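Local structure of probable outer membrane protein (Pseudomonas aeruginosa, 3DWO) at residues S159-I165 against G213-V219. The protein probably carries long-chain fatty acids or similar hydrophobic compounds across the outer membrane, as a beta-barrel channel of the FadL family. Residues are numbered along the deposited sequence; the frame is centred on the assembly and turned at random.
Sequences SLGAGVI and GFFAGAV. With C8E ((hydroxyethyloxy)tri(ethyloxy)octane), chain H.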
ATOM      1  N   SER A 159     -18.369  13.636 -20.919  1.00 41.86           N
ATOM      2  CA  SER A 159     -18.032  12.300 -21.383  1.00 40.04           C
ATOM      3  C   SER A 159     -18.058  11.326 -20.217  1.00 39.70           C
ATOM      4  O   SER A 159     -18.020  11.728 -19.054  1.00 39.64           O
ATOM      5  CB  SER A 159     -16.644  12.286 -22.028  1.00 39.51           C
ATOM      6  OG  SER A 159     -15.631  12.596 -21.087  1.00 39.13           O
ATOM      7  N   LEU A 160     -18.121  10.042 -20.543  1.00 38.85           N
ATOM      8  CA  LEU A 160     -18.147   8.993 -19.541  1.00 37.49           C
ATOM      9  C   LEU A 160     -17.037   8.003 -19.856  1.00 37.10           C
ATOM     10  O   LEU A 160     -16.513   7.980 -20.972  1.00 36.43           O
ATOM     11  CB  LEU A 160     -19.506   8.291 -19.556  1.00 37.97           C
ATOM     12  CG  LEU A 160     -20.709   9.221 -19.364  1.00 36.73           C
ATOM     13  CD1 LEU A 160     -21.997   8.436 -19.506  1.00 35.93           C
ATOM     14  CD2 LEU A 160     -20.633   9.880 -18.001  1.00 35.92           C
ATOM     15  N   GLY A 161     -16.677   7.189 -18.870  1.00 36.10           N
ATOM     16  CA  GLY A 161     -15.624   6.213 -19.077  1.00 34.59           C
ATOM     17  C   GLY A 161     -15.809   5.007 -18.187  1.00 34.33           C
ATOM     18  O   GLY A 161     -16.391   5.110 -17.110  1.00 33.91           O
ATOM     19  N   ALA A 162     -15.322   3.858 -18.637  1.00 33.03           N
ATOM     20  CA  ALA A 162     -15.441   2.634 -17.863  1.00 32.95           C
ATOM     21  C   ALA A 162     -14.280   1.717 -18.207  1.00 33.14           C
ATOM     22  O   ALA A 162     -13.774   1.738 -19.330  1.00 34.41           O
ATOM     23  CB  ALA A 162     -16.764   1.944 -18.173  1.00 31.91           C
ATOM     24  N   GLY A 163     -13.858   0.909 -17.242  1.00 31.49           N
ATOM     25  CA  GLY A 163     -12.753   0.008 -17.490  1.00 30.48           C
ATOM     26  C   GLY A 163     -12.711  -1.163 -16.537  1.00 29.76           C
ATOM     27  O   GLY A 163     -13.423  -1.201 -15.532  1.00 29.44           O
ATOM     28  N   VAL A 164     -11.871  -2.133 -16.869  1.00 28.54           N
ATOM     29  CA  VAL A 164     -11.705  -3.318 -16.048  1.00 28.60           C
ATOM     30  C   VAL A 164     -10.228  -3.477 -15.756  1.00 28.02           C
ATOM     31  O   VAL A 164      -9.393  -3.240 -16.620  1.00 28.42           O
ATOM     32  CB  VAL A 164     -12.174  -4.584 -16.778  1.00 29.92           C
ATOM     33  CG1 VAL A 164     -11.450  -4.703 -18.105  1.00 30.70           C
ATOM     34  CG2 VAL A 164     -11.887  -5.816 -15.924  1.00 28.88           C
ATOM     35  N   ILE A 165      -9.905  -3.872 -14.535  1.00 27.12           N
ATOM     36  CA  ILE A 165      -8.514  -4.076 -14.177  1.00 26.84           C
ATOM     37  C   ILE A 165      -8.322  -5.513 -13.729  1.00 26.09           C
ATOM     38  O   ILE A 165      -9.090  -6.020 -12.911  1.00 25.90           O
ATOM     39  CB  ILE A 165      -8.079  -3.112 -13.042  1.00 26.49           C
ATOM     40  CG1 ILE A 165      -6.704  -3.516 -12.507  1.00 26.33           C
ATOM     41  CG2 ILE A 165      -9.123  -3.101 -11.938  1.00 25.16           C
ATOM     42  CD1 ILE A 165      -6.166  -2.587 -11.432  1.00 25.67           C
ATOM     43  N   GLY A 213     -11.326  -6.139 -11.337  1.00 30.42           N
ATOM     44  CA  GLY A 213     -11.863  -4.968 -10.679  1.00 30.99           C
ATOM     45  C   GLY A 213     -12.478  -4.045 -11.716  1.00 30.88           C
ATOM     46  O   GLY A 213     -12.120  -4.090 -12.894  1.00 30.36           O
ATOM     47  N   PHE A 214     -13.405  -3.204 -11.286  1.00 30.45           N
ATOM     48  CA  PHE A 214     -14.051  -2.288 -12.205  1.00 31.89           C
ATOM     49  C   PHE A 214     -13.989  -0.850 -11.713  1.00 31.39           C
ATOM     50  O   PHE A 214     -13.958  -0.590 -10.511  1.00 30.90           O
ATOM     51  CB  PHE A 214     -15.495  -2.737 -12.424  1.00 34.25           C
ATOM     52  CG  PHE A 214     -15.603  -4.107 -13.036  1.00 37.89           C
ATOM     53  CD1 PHE A 214     -15.570  -4.273 -14.420  1.00 39.59           C
ATOM     54  CD2 PHE A 214     -15.660  -5.241 -12.229  1.00 40.22           C
ATOM     55  CE1 PHE A 214     -15.589  -5.548 -14.992  1.00 41.08           C
ATOM     56  CE2 PHE A 214     -15.679  -6.523 -12.788  1.00 40.52           C
ATOM     57  CZ  PHE A 214     -15.642  -6.675 -14.173  1.00 41.12           C
ATOM     58  N   PHE A 215     -13.933   0.080 -12.658  1.00 29.65           N
ATOM     59  CA  PHE A 215     -13.887   1.497 -12.340  1.00 30.29           C
ATOM     60  C   PHE A 215     -14.581   2.277 -13.453  1.00 31.14           C
ATOM     61  O   PHE A 215     -14.746   1.772 -14.568  1.00 30.67           O
ATOM     62  CB  PHE A 215     -12.440   1.971 -12.189  1.00 28.90           C
ATOM     63  CG  PHE A 215     -11.568   1.643 -13.364  1.00 29.84           C
ATOM     64  CD1 PHE A 215     -10.990   0.384 -13.488  1.00 29.11           C
ATOM     65  CD2 PHE A 215     -11.317   2.596 -14.347  1.00 28.94           C
ATOM     66  CE1 PHE A 215     -10.172   0.080 -14.571  1.00 29.54           C
ATOM     67  CE2 PHE A 215     -10.505   2.305 -15.430  1.00 29.28           C
ATOM     68  CZ  PHE A 215      -9.927   1.045 -15.545  1.00 29.83           C
ATOM     69  N   ALA A 216     -14.986   3.505 -13.145  1.00 31.26           N
ATOM     70  CA  ALA A 216     -15.675   4.353 -14.110  1.00 30.92           C
ATOM     71  C   ALA A 216     -15.412   5.819 -13.798  1.00 32.04           C
ATOM     72  O   ALA A 216     -14.898   6.156 -12.731  1.00 32.36           O
ATOM     73  CB  ALA A 216     -17.175   4.073 -14.071  1.00 29.58           C
ATOM     74  N   GLY A 217     -15.766   6.690 -14.733  1.00 33.09           N
ATOM     75  CA  GLY A 217     -15.554   8.104 -14.517  1.00 34.41           C
ATOM     76  C   GLY A 217     -16.382   8.991 -15.421  1.00 35.14           C
ATOM     77  O   GLY A 217     -16.990   8.538 -16.391  1.00 35.01           O
ATOM     78  N   ALA A 218     -16.396  10.273 -15.091  1.00 35.88           N
ATOM     79  CA  ALA A 218     -17.133  11.257 -15.859  1.00 35.71           C
ATOM     80  C   ALA A 218     -16.334  12.549 -15.856  1.00 36.14           C
ATOM     81  O   ALA A 218     -15.680  12.880 -14.868  1.00 35.35           O
ATOM     82  CB  ALA A 218     -18.504  11.482 -15.239  1.00 33.81           C
ATOM     83  N   VAL A 219     -16.374  13.265 -16.974  1.00 38.24           N
ATOM     84  CA  VAL A 219     -15.670  14.533 -17.098  1.00 40.22           C
ATOM     85  C   VAL A 219     -16.636  15.584 -17.624  1.00 43.36           C
ATOM     86  O   VAL A 219     -17.455  15.307 -18.503  1.00 43.59           O
ATOM     87  CB  VAL A 219     -14.469  14.429 -18.060  1.00 39.24           C
ATOM     88  CG1 VAL A 219     -13.937  15.814 -18.383  1.00 37.07           C
ATOM     89  CG2 VAL A 219     -13.375  13.586 -17.429  1.00 39.38           C
TER
HETATM   90  C2  C8E H 458     -17.797  -2.810 -17.344  1.00 63.96           C
HETATM   91  C3  C8E H 458     -16.524  -2.146 -17.606  1.00 63.93           C
HETATM   92  C4  C8E H 458     -16.491  -1.836 -19.022  1.00 64.22           C
HETATM   93  C5  C8E H 458     -15.111  -2.024 -19.521  1.00 63.43           C
HETATM   94  C6  C8E H 458     -15.127  -2.157 -20.964  1.00 63.05           C
HETATM   95  C7  C8E H 458     -13.798  -1.659 -21.270  1.00 63.06           C
HETATM   96  C8  C8E H 458     -13.084  -2.673 -22.067  1.00 63.03           C
HETATM   97  O9  C8E H 458     -11.716  -3.007 -21.966  1.00 64.76           O
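Gly-213 pairs with Ile-165 through two short backbone bonds, Gly-213 N to Ile-165 O at 2.7 Å and Ile-165 N to Gly-213 O at 2.8 Å, and the bare glycine lets Ile-165 CG2 settle against its carbonyl. Their strands, 201-220 and 158-177, are neighbours in the antiparallel FadL-type barrel, where side chains alternate between outer face (Phe-214, Ala-216, Ala-218) and inner face (Phe-215, Val-219). Phe-214 lies alongside Val-164, both side chains pointing the same way, with CE1 3.8 Å from Val-164 CG2. A detergent molecule, C8E, meets the edge of this ring at CD1 and also touches Ala-162 CB, marking the surface that probably faces lipid. Phe-215 turns to the interior. Its CG sits between the backbone N and the carbonyl carbon (chi1 53°), which swings the ring across the strand boundary and lays one face over Gly-163. The CA of that glycine stands 3.9 Å from the ring centroid in a CH-pi contact, and Phe-215 CE1 is 3.4 Å from Gly-163 C. His-233 of the next strand, 226-248, stacks on the same ring and Phe-31 meets it edge-to-face, so the ring is held between the wall and the N-terminal segment, probably the plug as in FadL. Ala-216 follows on the same outer face as Phe-214, its CB 3.3 Å from Gly-161 O. Gly-217 and Gly-161 form a hydrogen-bonded pair. Ala-218 CB meets Leu-160 CD2 at 3.8 Å on the outer surface. Val-219 closes the pairing inside, its CB beside Ser-159 OG, which is hydrogen-bonded to Ala-35 O, tying the wall to the N-terminal loop that probably lies inside the barrel. Eight backbone bonds satisfy the polar atoms facing each other, leaving apolar groups on the face that probably meets lipid and glycine to make room for an aromatic ring within.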